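Thiamin pyrophosphokinase family protein (PDB 3MEL) probably transfers pyrophosphate from ATP to thiamine, making thiamine diphosphate, a compound that it binds together with magnesium. Local coordinates at residues D49-S54 and A71-D76; L43-G48 and T65-Q70; L5-G10 and T97-T102. All blocks are in the same frame, centred on the assembly; numbering follows the deposited sequence.

The three contacts illustrate how the parallel part of a mixed sheet delivers loops to a site at its strands' C-terminal ends. Interactions 2 and 3 share that sheet, their centres about 14 Å apart, one pairing an outermost strand with its neighbour, the other two inner strands. Interaction 1 continues interaction 2: its segments prolong those strands as loops, joined by a probable hydrogen bond from Ala71 N to Gly48 O (2.7 Å), while Phe50 packs on Leu68. Interactions 1 and 3 do not touch (nearest atoms about 7 Å apart), yet both border the site: the side chain of Asp49 is about 3 Å from a magnesium ion, that of Ala8 about 5 Å from thiamine diphosphate.

Interaction 1: residues D49-S54 and A71-D76; sequences DFDSLS and APAEKD. With TPP (thiamine diphosphate), chain E.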
ATOM      1  N   ASP A  49      -6.711  15.413  16.215  1.00 38.82           N
ATOM      2  CA  ASP A  49      -6.999  15.371  17.639  1.00 37.45           C
ATOM      3  C   ASP A  49      -5.749  15.852  18.336  1.00 37.38           C
ATOM      4  O   ASP A  49      -5.749  16.181  19.517  1.00 36.79           O
ATOM      5  CB  ASP A  49      -7.375  13.956  18.072  1.00 36.59           C
ATOM      6  CG  ASP A  49      -6.521  12.895  17.413  1.00 45.47           C
ATOM      7  OD1 ASP A  49      -5.299  12.895  17.648  1.00 50.55           O
ATOM      8  OD2 ASP A  49      -7.065  12.050  16.668  1.00 52.62           O
ATOM      9  N   PHE A  50      -4.677  15.896  17.558  1.00 39.28           N
ATOM     10  CA  PHE A  50      -3.425  16.502  17.975  1.00 40.04           C
ATOM     11  C   PHE A  50      -2.831  15.830  19.196  1.00 39.69           C
ATOM     12  O   PHE A  50      -2.057  16.445  19.919  1.00 41.14           O
ATOM     13  CB  PHE A  50      -3.597  18.019  18.195  1.00 38.27           C
ATOM     14  CG  PHE A  50      -3.998  18.766  16.949  1.00 32.58           C
ATOM     15  CD1 PHE A  50      -3.059  19.125  16.015  1.00 30.44           C
ATOM     16  CD2 PHE A  50      -5.317  19.086  16.709  1.00 34.36           C
ATOM     17  CE1 PHE A  50      -3.423  19.794  14.875  1.00 30.18           C
ATOM     18  CE2 PHE A  50      -5.685  19.757  15.561  1.00 32.82           C
ATOM     19  CZ  PHE A  50      -4.737  20.105  14.646  1.00 29.14           C
ATOM     20  N   ASP A  51      -3.175  14.562  19.404  1.00 38.42           N
ATOM     21  CA  ASP A  51      -2.641  13.806  20.534  1.00 41.53           C
ATOM     22  C   ASP A  51      -1.158  13.502  20.345  1.00 41.71           C
ATOM     23  O   ASP A  51      -0.428  13.254  21.303  1.00 43.17           O
ATOM     24  CB  ASP A  51      -3.461  12.524  20.813  1.00 49.26           C
ATOM     25  CG  ASP A  51      -3.457  11.523  19.636  1.00 58.45           C
ATOM     26  OD1 ASP A  51      -2.710  11.718  18.633  1.00 50.70           O
ATOM     27  OD2 ASP A  51      -4.214  10.523  19.731  1.00 57.44           O
ATOM     28  N   SER A  52      -0.697  13.535  19.109  1.00 41.24           N
ATOM     29  CA  SER A  52       0.712  13.322  18.888  1.00 41.00           C
ATOM     30  C   SER A  52       1.534  14.561  19.314  1.00 46.21           C
ATOM     31  O   SER A  52       2.750  14.475  19.501  1.00 49.62           O
ATOM     32  CB  SER A  52       0.952  12.902  17.434  1.00 38.96           C
ATOM     33  OG  SER A  52       1.622  13.903  16.699  1.00 51.07           O
ATOM     34  N   LEU A  53       0.870  15.703  19.503  1.00 41.82           N
ATOM     35  CA  LEU A  53       1.569  16.958  19.811  1.00 41.66           C
ATOM     36  C   LEU A  53       1.711  17.313  21.299  1.00 38.35           C
ATOM     37  O   LEU A  53       0.813  17.077  22.102  1.00 37.29           O
ATOM     38  CB  LEU A  53       0.917  18.136  19.078  1.00 40.48           C
ATOM     39  CG  LEU A  53       0.998  18.227  17.556  1.00 39.80           C
ATOM     40  CD1 LEU A  53       0.133  17.159  16.925  1.00 40.90           C
ATOM     41  CD2 LEU A  53       0.558  19.608  17.107  1.00 33.95           C
ATOM     42  N   SER A  54       2.846  17.906  21.651  1.00 38.35           N
ATOM     43  CA  SER A  54       3.051  18.426  23.004  1.00 41.01           C
ATOM     44  C   SER A  54       2.110  19.602  23.300  1.00 42.37           C
ATOM     45  O   SER A  54       1.565  20.225  22.388  1.00 44.35           O
ATOM     46  CB  SER A  54       4.514  18.852  23.204  1.00 42.10           C
ATOM     47  OG  SER A  54       4.851  20.017  22.459  1.00 40.47           O
ATOM     48  N   ALA A  71     -10.547  17.660  16.838  1.00 34.92           N
ATOM     49  CA  ALA A  71     -11.564  16.615  16.933  1.00 38.04           C
ATOM     50  C   ALA A  71     -11.172  15.572  17.984  1.00 34.85           C
ATOM     51  O   ALA A  71     -10.010  15.499  18.363  1.00 34.49           O
ATOM     52  CB  ALA A  71     -11.763  15.957  15.572  1.00 35.84           C
ATOM     53  N   PRO A  72     -12.144  14.770  18.452  1.00 34.16           N
ATOM     54  CA  PRO A  72     -11.967  13.761  19.516  1.00 34.24           C
ATOM     55  C   PRO A  72     -10.991  12.667  19.110  1.00 34.09           C
ATOM     56  O   PRO A  72     -11.086  12.202  17.982  1.00 38.35           O
ATOM     57  CB  PRO A  72     -13.365  13.152  19.659  1.00 35.04           C
ATOM     58  CG  PRO A  72     -14.299  14.158  19.072  1.00 39.33           C
ATOM     59  CD  PRO A  72     -13.538  14.843  17.985  1.00 36.07           C
ATOM     60  N   ALA A  73     -10.077  12.258  19.986  1.00 33.08           N
ATOM     61  CA  ALA A  73      -9.163  11.150  19.658  1.00 37.54           C
ATOM     62  C   ALA A  73      -9.941   9.883  19.303  1.00 41.03           C
ATOM     63  O   ALA A  73      -9.459   9.026  18.559  1.00 39.83           O
ATOM     64  CB  ALA A  73      -8.225  10.869  20.809  1.00 35.15           C
ATOM     65  N   GLU A  74     -11.154   9.793  19.848  1.00 40.77           N
ATOM     66  CA  GLU A  74     -12.054   8.678  19.636  1.00 39.62           C
ATOM     67  C   GLU A  74     -13.058   9.036  18.567  1.00 34.12           C
ATOM     68  O   GLU A  74     -14.067   9.671  18.853  1.00 35.13           O
ATOM     69  CB  GLU A  74     -12.822   8.395  20.930  1.00 50.89           C
ATOM     70  CG  GLU A  74     -13.462   7.003  21.028  1.00 50.22           C
ATOM     71  CD  GLU A  74     -12.490   5.973  21.583  1.00 66.15           C
ATOM     72  OE1 GLU A  74     -11.262   6.209  21.461  1.00 58.23           O
ATOM     73  OE2 GLU A  74     -12.950   4.939  22.146  1.00 69.01           O
ATOM     74  N   LYS A  75     -12.786   8.633  17.335  1.00 32.70           N
ATOM     75  CA  LYS A  75     -13.757   8.785  16.257  1.00 35.75           C
ATOM     76  C   LYS A  75     -13.661   7.630  15.270  1.00 36.25           C
ATOM     77  O   LYS A  75     -12.683   6.883  15.289  1.00 38.66           O
ATOM     78  CB  LYS A  75     -13.554  10.119  15.520  1.00 33.20           C
ATOM     79  CG  LYS A  75     -12.177  10.721  15.687  1.00 34.42           C
ATOM     80  CD  LYS A  75     -11.752  11.566  14.486  1.00 38.41           C
ATOM     81  CE  LYS A  75     -10.318  12.075  14.635  1.00 36.75           C
ATOM     82  NZ  LYS A  75      -9.349  10.976  14.918  1.00 45.89           N
ATOM     83  N   ASP A  76     -14.673   7.490  14.414  1.00 36.99           N
ATOM     84  CA  ASP A  76     -14.596   6.605  13.250  1.00 37.69           C
ATOM     85  C   ASP A  76     -13.570   7.081  12.224  1.00 42.19           C
ATOM     86  O   ASP A  76     -12.764   6.293  11.734  1.00 46.82           O
ATOM     87  CB  ASP A  76     -15.948   6.504  12.551  1.00 39.93           C
ATOM     88  CG  ASP A  76     -17.004   5.849  13.413  1.00 50.89           C
ATOM     89  OD1 ASP A  76     -16.652   4.920  14.187  1.00 44.77           O
ATOM     90  OD2 ASP A  76     -18.182   6.273  13.302  1.00 51.64           O
TER
HETATM   91  N1' TPP E 902     -12.413  -0.593  13.703  1.00 37.94           N
HETATM   92  C2' TPP E 902     -13.821  -0.357  14.088  1.00 38.61           C
HETATM   93  CM2 TPP E 902     -14.804  -1.205  13.256  1.00 32.58           C
HETATM   94  N3' TPP E 902     -14.144   1.068  14.220  1.00 41.99           N
HETATM   95  C4' TPP E 902     -13.195   1.905  14.994  1.00 46.28           C
HETATM   96  N4' TPP E 902     -13.635   3.306  14.978  1.00 42.72           N
HETATM   97  C5' TPP E 902     -11.755   1.720  14.386  1.00 39.66           C
HETATM   98  C6' TPP E 902     -11.443   0.216  14.441  1.00 36.46           C
HETATM   99  C7' TPP E 902     -10.705   2.573  15.154  1.00 42.63           C
HETATM  100  N3  TPP E 902     -10.842   4.033  14.851  1.00 46.91           N
HETATM  101  C2  TPP E 902     -11.312   4.381  13.503  1.00 39.36           C
HETATM  102  S1  TPP E 902     -10.005   5.369  12.717  1.00 52.66           S
HETATM  103  C5  TPP E 902      -8.982   5.589  14.216  1.00 52.18           C
HETATM  104  C4  TPP E 902      -9.776   4.974  15.384  1.00 48.67           C
HETATM  105  CM4 TPP E 902      -8.854   4.320  16.408  1.00 47.05           C
HETATM  106  C6  TPP E 902      -8.377   6.973  14.455  1.00 61.87           C
HETATM  107  C7  TPP E 902      -6.924   7.070  13.955  1.00 70.22           C
HETATM  108  O7  TPP E 902      -6.734   8.363  13.406  1.00 95.11           O
HETATM  109  PA  TPP E 902      -5.335   9.062  13.104  1.00185.29           P
HETATM  110  O1A TPP E 902      -4.465   7.750  12.985  1.00101.55           O
HETATM  111  O2A TPP E 902      -4.904  10.232  13.884  1.00184.36           O
HETATM  112  O3A TPP E 902      -5.150   9.767  11.689  1.00 97.16           O
HETATM  113  PB  TPP E 902      -3.973   9.915  10.646  1.00129.96           P
HETATM  114  O1B TPP E 902      -4.633  10.363   9.294  1.00 68.73           O
HETATM  115  O2B TPP E 902      -3.322  11.312  11.009  1.00 82.75           O
HETATM  116  O3B TPP E 902      -2.886   8.918  10.680  1.00129.49           O
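Asp49 and Lys75 supply the charged part of this contact between two loops. The ammonium NZ of Lys75 forms a salt bridge with OD2 of Asp49 at 3.1 Å, reaching the oxygen nearly along its C-O axis. The lysine chain runs extended through CD and CE and bends at its last torsion (chi4 53°), which brings NZ round to the carboxylate; weaker links tie the same NZ to Asp79 and to the backbone O of Asp77.

The other carboxylate oxygen is used within its own loop. OD1 of Asp49 accepts the backbone N-H of Asp51 through its anti lone pair, 3.2 Å from that N in an almost straight bond (171°). The result is an Asx turn that restrains the rotation of the carboxylate, while OD2 faces the lysine.

Backbone contacts and packing do the rest. Asp49 leans on the backbone of residues 71-73: its CA makes a CA-H...O contact with Ala71 O at 3.1 Å, and its CB rests 3.7 Å from Ala73 CA. At the exposed border, Asp51 OD2 approaches Ala73 CB at 4.2 Å.

Thiamine diphosphate lies against the same loops. Lys75 NZ stands 4.0 Å from the ester oxygen O7, and Asp49 OD2 is equally far from phosphate oxygen O2A, while Asp76 OD1 comes within 3.5 Å of the aminopyrimidine N4'. With Asp30, Asp49 makes up the magnesium site, and the two loops together line part of the thiamine diphosphate and magnesium site, consistent with the catalytic domain of thiamin pyrophosphokinases.

Interaction 2: residues L43-G48 and T65-Q70; sequences LQLAVG and TETLIQ
The carbonyl O of Thr67 is gripped by two donors. Ala46 N reaches it from the facing strand at 2.8 Å, nearly in line with the C=O bond. The hydroxyl OG1 of Thr65, also 2.8 Å from Thr67 O, comes instead from above the carbonyl plane, 62° out of it; OG1 stands anti to its own backbone N (chi1 -176°), beside the carbonyl carbon. Further along, Ile69 N binds Ala46 O at 2.7 Å and Gly48 N donates to Ile69 O in a longer bond, while the link from Thr67 N to Gln44 O is weak. This is the parallel pairing of a beta-alpha-beta unit: helix 57-64 connects strands 45-48 and 68-70, whose axes run 4.8 Å apart. On the face of Ala46 and Leu68, which that helix covers, Leu68 CD1 reaches Ala46 CB at 3.9 Å. On the other face Val47 and Ile69 lie side by side, pointing the same way beneath helix 79-90, with CG1 of the valine 4.0 Å from CG2 of the isoleucine. Leu45 joins them there; its side chain crosses that of Thr67, CD1 touching CB and CG2. At the Gln44 end, Glu66 CG packs on Gln44 CB at 3.8 Å.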
ATOM      1  N   LEU A  43      -0.095  27.780   6.934  1.00 37.15           N
ATOM      2  CA  LEU A  43      -0.966  26.828   7.612  1.00 32.12           C
ATOM      3  C   LEU A  43      -2.260  27.560   7.741  1.00 28.97           C
ATOM      4  O   LEU A  43      -2.354  28.498   8.505  1.00 34.67           O
ATOM      5  CB  LEU A  43      -0.432  26.480   9.002  1.00 28.40           C
ATOM      6  CG  LEU A  43      -1.322  25.627   9.902  1.00 30.06           C
ATOM      7  CD1 LEU A  43      -1.606  24.272   9.264  1.00 30.09           C
ATOM      8  CD2 LEU A  43      -0.689  25.461  11.280  1.00 32.36           C
ATOM      9  N   GLN A  44      -3.254  27.166   6.969  1.00 27.99           N
ATOM     10  CA  GLN A  44      -4.505  27.893   6.983  1.00 31.47           C
ATOM     11  C   GLN A  44      -5.641  27.075   7.593  1.00 32.44           C
ATOM     12  O   GLN A  44      -6.676  27.634   7.986  1.00 32.39           O
ATOM     13  CB  GLN A  44      -4.856  28.362   5.575  1.00 29.39           C
ATOM     14  CG  GLN A  44      -3.845  29.334   5.012  1.00 30.94           C
ATOM     15  CD  GLN A  44      -3.932  29.429   3.522  1.00 27.23           C
ATOM     16  OE1 GLN A  44      -4.579  30.307   2.979  1.00 27.26           O
ATOM     17  NE2 GLN A  44      -3.306  28.496   2.850  1.00 31.37           N
ATOM     18  N   LEU A  45      -5.442  25.759   7.661  1.00 28.70           N
ATOM     19  CA  LEU A  45      -6.418  24.845   8.261  1.00 30.98           C
ATOM     20  C   LEU A  45      -5.687  23.742   9.026  1.00 29.40           C
ATOM     21  O   LEU A  45      -4.889  23.016   8.439  1.00 28.50           O
ATOM     22  CB  LEU A  45      -7.334  24.252   7.187  1.00 28.03           C
ATOM     23  CG  LEU A  45      -8.458  23.293   7.593  1.00 28.44           C
ATOM     24  CD1 LEU A  45      -9.462  23.970   8.511  1.00 29.01           C
ATOM     25  CD2 LEU A  45      -9.155  22.722   6.353  1.00 26.39           C
ATOM     26  N   ALA A  46      -5.925  23.651  10.338  1.00 27.42           N
ATOM     27  CA  ALA A  46      -5.295  22.608  11.163  1.00 26.46           C
ATOM     28  C   ALA A  46      -6.320  21.568  11.643  1.00 29.05           C
ATOM     29  O   ALA A  46      -7.331  21.923  12.249  1.00 30.29           O
ATOM     30  CB  ALA A  46      -4.560  23.222  12.322  1.00 24.32           C
ATOM     31  N   VAL A  47      -6.073  20.291  11.346  1.00 29.05           N
ATOM     32  CA  VAL A  47      -7.054  19.238  11.622  1.00 31.07           C
ATOM     33  C   VAL A  47      -6.484  18.002  12.324  1.00 32.35           C
ATOM     34  O   VAL A  47      -5.373  17.551  12.045  1.00 30.62           O
ATOM     35  CB  VAL A  47      -7.759  18.768  10.334  1.00 29.75           C
ATOM     36  CG1 VAL A  47      -9.137  18.227  10.670  1.00 28.09           C
ATOM     37  CG2 VAL A  47      -7.887  19.900   9.367  1.00 26.56           C
ATOM     38  N   GLY A  48      -7.272  17.441  13.230  1.00 35.43           N
ATOM     39  CA  GLY A  48      -6.834  16.278  13.971  1.00 35.32           C
ATOM     40  C   GLY A  48      -7.254  16.318  15.416  1.00 34.38           C
ATOM     41  O   GLY A  48      -8.065  17.139  15.797  1.00 34.81           O
ATOM     42  N   THR A  65      -2.278  28.749  12.870  1.00 38.05           N
ATOM     43  CA  THR A  65      -3.302  28.416  11.881  1.00 34.73           C
ATOM     44  C   THR A  65      -4.295  29.561  11.790  1.00 36.08           C
ATOM     45  O   THR A  65      -4.290  30.457  12.630  1.00 35.75           O
ATOM     46  CB  THR A  65      -4.081  27.144  12.269  1.00 33.87           C
ATOM     47  OG1 THR A  65      -5.010  26.813  11.232  1.00 31.39           O
ATOM     48  CG2 THR A  65      -4.838  27.358  13.564  1.00 26.75           C
ATOM     49  N   GLU A  66      -5.162  29.541  10.787  1.00 35.59           N
ATOM     50  CA  GLU A  66      -6.263  30.495  10.784  1.00 33.50           C
ATOM     51  C   GLU A  66      -7.627  29.846  10.957  1.00 33.84           C
ATOM     52  O   GLU A  66      -8.588  30.529  11.293  1.00 37.10           O
ATOM     53  CB  GLU A  66      -6.229  31.420   9.564  1.00 39.38           C
ATOM     54  CG  GLU A  66      -6.278  30.751   8.210  1.00 41.01           C
ATOM     55  CD  GLU A  66      -6.106  31.759   7.075  1.00 46.01           C
ATOM     56  OE1 GLU A  66      -5.228  32.647   7.191  1.00 45.47           O
ATOM     57  OE2 GLU A  66      -6.850  31.664   6.068  1.00 47.14           O
ATOM     58  N   THR A  67      -7.714  28.539  10.715  1.00 32.20           N
ATOM     59  CA  THR A  67      -8.864  27.741  11.139  1.00 30.23           C
ATOM     60  C   THR A  67      -8.375  26.500  11.851  1.00 33.98           C
ATOM     61  O   THR A  67      -7.561  25.737  11.311  1.00 32.89           O
ATOM     62  CB  THR A  67      -9.750  27.282   9.984  1.00 27.27           C
ATOM     63  OG1 THR A  67     -10.110  28.406   9.190  1.00 35.42           O
ATOM     64  CG2 THR A  67     -11.019  26.663  10.507  1.00 29.22           C
ATOM     65  N   LEU A  68      -8.870  26.305  13.069  1.00 34.17           N
ATOM     66  CA  LEU A  68      -8.543  25.119  13.845  1.00 30.28           C
ATOM     67  C   LEU A  68      -9.738  24.175  13.886  1.00 33.44           C
ATOM     68  O   LEU A  68     -10.826  24.550  14.340  1.00 34.94           O
ATOM     69  CB  LEU A  68      -8.153  25.512  15.271  1.00 33.18           C
ATOM     70  CG  LEU A  68      -7.739  24.394  16.217  1.00 31.34           C
ATOM     71  CD1 LEU A  68      -6.545  23.653  15.643  1.00 30.89           C
ATOM     72  CD2 LEU A  68      -7.429  24.959  17.587  1.00 30.48           C
ATOM     73  N   ILE A  69      -9.548  22.955  13.395  1.00 32.76           N
ATOM     74  CA  ILE A  69     -10.509  21.891  13.672  1.00 31.19           C
ATOM     75  C   ILE A  69      -9.897  20.820  14.571  1.00 29.75           C
ATOM     76  O   ILE A  69      -9.175  19.944  14.118  1.00 32.11           O
ATOM     77  CB  ILE A  69     -11.065  21.284  12.396  1.00 28.92           C
ATOM     78  CG1 ILE A  69     -11.828  22.356  11.627  1.00 29.47           C
ATOM     79  CG2 ILE A  69     -11.970  20.135  12.736  1.00 29.63           C
ATOM     80  CD1 ILE A  69     -12.532  21.851  10.432  1.00 30.45           C
ATOM     81  N   GLN A  70     -10.150  20.936  15.863  1.00 32.28           N
ATOM     82  CA  GLN A  70      -9.704  19.943  16.834  1.00 37.20           C
ATOM     83  C   GLN A  70     -10.824  18.930  17.088  1.00 35.60           C
ATOM     84  O   GLN A  70     -11.929  19.299  17.474  1.00 39.42           O
ATOM     85  CB  GLN A  70      -9.286  20.648  18.124  1.00 39.47           C
ATOM     86  CG  GLN A  70      -9.084  19.759  19.334  1.00 38.70           C
ATOM     87  CD  GLN A  70      -9.477  20.487  20.613  1.00 51.08           C
ATOM     88  OE1 GLN A  70     -10.561  20.257  21.164  1.00 55.09           O
ATOM     89  NE2 GLN A  70      -8.622  21.406  21.066  1.00 47.80           N
TER

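Interaction 3: residues L5-G10 and T97-T102; sequences LLVAGG and TIIGAT
Leu5 and Thr97 meet through methyl groups: chi1 (178°) sets the leucine CG beside its own carbonyl carbon and chi2 (74°) sets the CD1 that lies 3.9 Å from Thr97 CG2 and 4.2 Å from Ile99 CG2. Val7 and Ile99 continue this face side by side, with Val7 CG2 4.2 Å from Ile99 CG1. In Ile99, CG1 sits between the backbone N and the carbonyl carbon (chi1 72°), which sets it 3.6 Å from Leu6 O; Trp15 packs on Val7 and Ile99. Leu6 points to the opposite face with Ile98, its CD1 coming near Thr97 O. Between the two faces, Leu6 N binds Thr97 O at 2.8 Å, and backbone bonds from Ile99 N to Leu6 O and from Ala8 N to Ile99 O complete the parallel pairing of strands 3-7 and 95-99. Beyond the strands the segments stay together: Gly100, at positive phi, turns its O to Gly10 N in a weak bond, Ala8 CB packs against Gly100, and Thr102 OG1 lies 3.5 Å from Gly10 CA. Backbone hydrogen bonds join the two strands while apolar branches line both faces, as suits a buried sheet centre, which gives way to glycine-containing loops near thiamine diphosphate.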
ATOM      1  N   LEU A   5      -3.431  21.812  -0.785  1.00 25.40           N
ATOM      2  CA  LEU A   5      -2.381  20.896  -0.337  1.00 26.33           C
ATOM      3  C   LEU A   5      -2.568  20.445   1.112  1.00 27.39           C
ATOM      4  O   LEU A   5      -2.643  21.284   1.996  1.00 28.34           O
ATOM      5  CB  LEU A   5      -1.018  21.562  -0.458  1.00 23.44           C
ATOM      6  CG  LEU A   5       0.130  20.688   0.025  1.00 24.41           C
ATOM      7  CD1 LEU A   5       0.407  19.600  -0.991  1.00 27.35           C
ATOM      8  CD2 LEU A   5       1.368  21.506   0.251  1.00 25.95           C
ATOM      9  N   LEU A   6      -2.623  19.131   1.356  1.00 26.76           N
ATOM     10  CA  LEU A   6      -2.819  18.596   2.716  1.00 25.97           C
ATOM     11  C   LEU A   6      -1.579  17.869   3.237  1.00 26.48           C
ATOM     12  O   LEU A   6      -0.936  17.158   2.490  1.00 29.10           O
ATOM     13  CB  LEU A   6      -4.039  17.673   2.770  1.00 24.29           C
ATOM     14  CG  LEU A   6      -5.367  18.262   2.287  1.00 23.11           C
ATOM     15  CD1 LEU A   6      -5.382  18.290   0.765  1.00 27.89           C
ATOM     16  CD2 LEU A   6      -6.560  17.494   2.813  1.00 17.35           C
ATOM     17  N   VAL A   7      -1.240  18.045   4.511  1.00 26.10           N
ATOM     18  CA  VAL A   7       0.009  17.491   5.045  1.00 26.27           C
ATOM     19  C   VAL A   7      -0.177  16.600   6.290  1.00 32.15           C
ATOM     20  O   VAL A   7      -0.402  17.080   7.395  1.00 32.97           O
ATOM     21  CB  VAL A   7       1.021  18.613   5.350  1.00 29.63           C
ATOM     22  CG1 VAL A   7       2.365  18.038   5.701  1.00 28.57           C
ATOM     23  CG2 VAL A   7       1.133  19.567   4.157  1.00 27.63           C
ATOM     24  N   ALA A   8      -0.104  15.288   6.092  1.00 33.46           N
ATOM     25  CA  ALA A   8      -0.089  14.341   7.193  1.00 28.19           C
ATOM     26  C   ALA A   8       1.263  14.393   7.896  1.00 29.05           C
ATOM     27  O   ALA A   8       2.125  15.200   7.547  1.00 33.10           O
ATOM     28  CB  ALA A   8      -0.366  12.956   6.695  1.00 29.98           C
ATOM     29  N   GLY A   9       1.444  13.520   8.880  1.00 30.51           N
ATOM     30  CA  GLY A   9       2.561  13.629   9.798  1.00 34.50           C
ATOM     31  C   GLY A   9       3.807  12.895   9.365  1.00 34.10           C
ATOM     32  O   GLY A   9       4.751  12.738  10.138  1.00 35.49           O
ATOM     33  N   GLY A  10       3.813  12.452   8.117  1.00 33.81           N
ATOM     34  CA  GLY A  10       4.932  11.702   7.593  1.00 35.37           C
ATOM     35  C   GLY A  10       6.202  12.502   7.712  1.00 35.95           C
ATOM     36  O   GLY A  10       6.157  13.709   7.921  1.00 37.52           O
ATOM     37  N   THR A  97      -4.335  17.467  -2.981  1.00 26.82           N
ATOM     38  CA  THR A  97      -3.072  16.759  -2.996  1.00 25.50           C
ATOM     39  C   THR A  97      -2.701  16.411  -1.574  1.00 27.93           C
ATOM     40  O   THR A  97      -2.538  17.288  -0.727  1.00 28.81           O
ATOM     41  CB  THR A  97      -1.963  17.632  -3.615  1.00 24.88           C
ATOM     42  OG1 THR A  97      -2.326  17.986  -4.955  1.00 27.65           O
ATOM     43  CG2 THR A  97      -0.636  16.906  -3.616  1.00 21.83           C
ATOM     44  N   ILE A  98      -2.573  15.124  -1.302  1.00 27.21           N
ATOM     45  CA  ILE A  98      -2.248  14.694   0.043  1.00 27.50           C
ATOM     46  C   ILE A  98      -0.832  14.190   0.121  1.00 27.18           C
ATOM     47  O   ILE A  98      -0.510  13.154  -0.436  1.00 33.12           O
ATOM     48  CB  ILE A  98      -3.201  13.601   0.530  1.00 29.18           C
ATOM     49  CG1 ILE A  98      -4.648  14.088   0.451  1.00 26.65           C
ATOM     50  CG2 ILE A  98      -2.862  13.197   1.957  1.00 28.59           C
ATOM     51  CD1 ILE A  98      -5.639  13.105   1.069  1.00 24.99           C
ATOM     52  N   ILE A  99       0.022  14.920   0.815  1.00 25.85           N
ATOM     53  CA  ILE A  99       1.368  14.438   1.049  1.00 29.52           C
ATOM     54  C   ILE A  99       1.601  14.123   2.534  1.00 34.39           C
ATOM     55  O   ILE A  99       0.837  14.551   3.400  1.00 32.04           O
ATOM     56  CB  ILE A  99       2.423  15.430   0.544  1.00 29.67           C
ATOM     57  CG1 ILE A  99       2.481  16.660   1.452  1.00 29.51           C
ATOM     58  CG2 ILE A  99       2.137  15.803  -0.908  1.00 30.23           C
ATOM     59  CD1 ILE A  99       3.695  17.528   1.251  1.00 31.33           C
ATOM     60  N   GLY A 100       2.648  13.347   2.810  1.00 38.26           N
ATOM     61  CA  GLY A 100       3.063  13.048   4.161  1.00 28.53           C
ATOM     62  C   GLY A 100       2.273  11.912   4.732  1.00 33.15           C
ATOM     63  O   GLY A 100       2.354  11.652   5.926  1.00 36.55           O
ATOM     64  N   ALA A 101       1.477  11.253   3.895  1.00 38.18           N
ATOM     65  CA  ALA A 101       0.744  10.063   4.330  1.00 36.72           C
ATOM     66  C   ALA A 101       1.662   8.856   4.168  1.00 41.68           C
ATOM     67  O   ALA A 101       1.307   7.880   3.493  1.00 49.99           O
ATOM     68  CB  ALA A 101      -0.531   9.884   3.530  1.00 33.02           C
ATOM     69  N   THR A 102       2.833   8.947   4.808  1.00 41.72           N
ATOM     70  CA  THR A 102       3.971   8.048   4.588  1.00 45.16           C
ATOM     71  C   THR A 102       4.429   7.335   5.876  1.00 42.95           C
ATOM     72  O   THR A 102       5.436   6.620   5.886  1.00 40.96           O
ATOM     73  CB  THR A 102       5.190   8.800   3.912  1.00 39.02           C
ATOM     74  OG1 THR A 102       5.693   9.841   4.766  1.00 37.76           O
ATOM     75  CG2 THR A 102       4.788   9.395   2.569  1.00 38.44           C
TER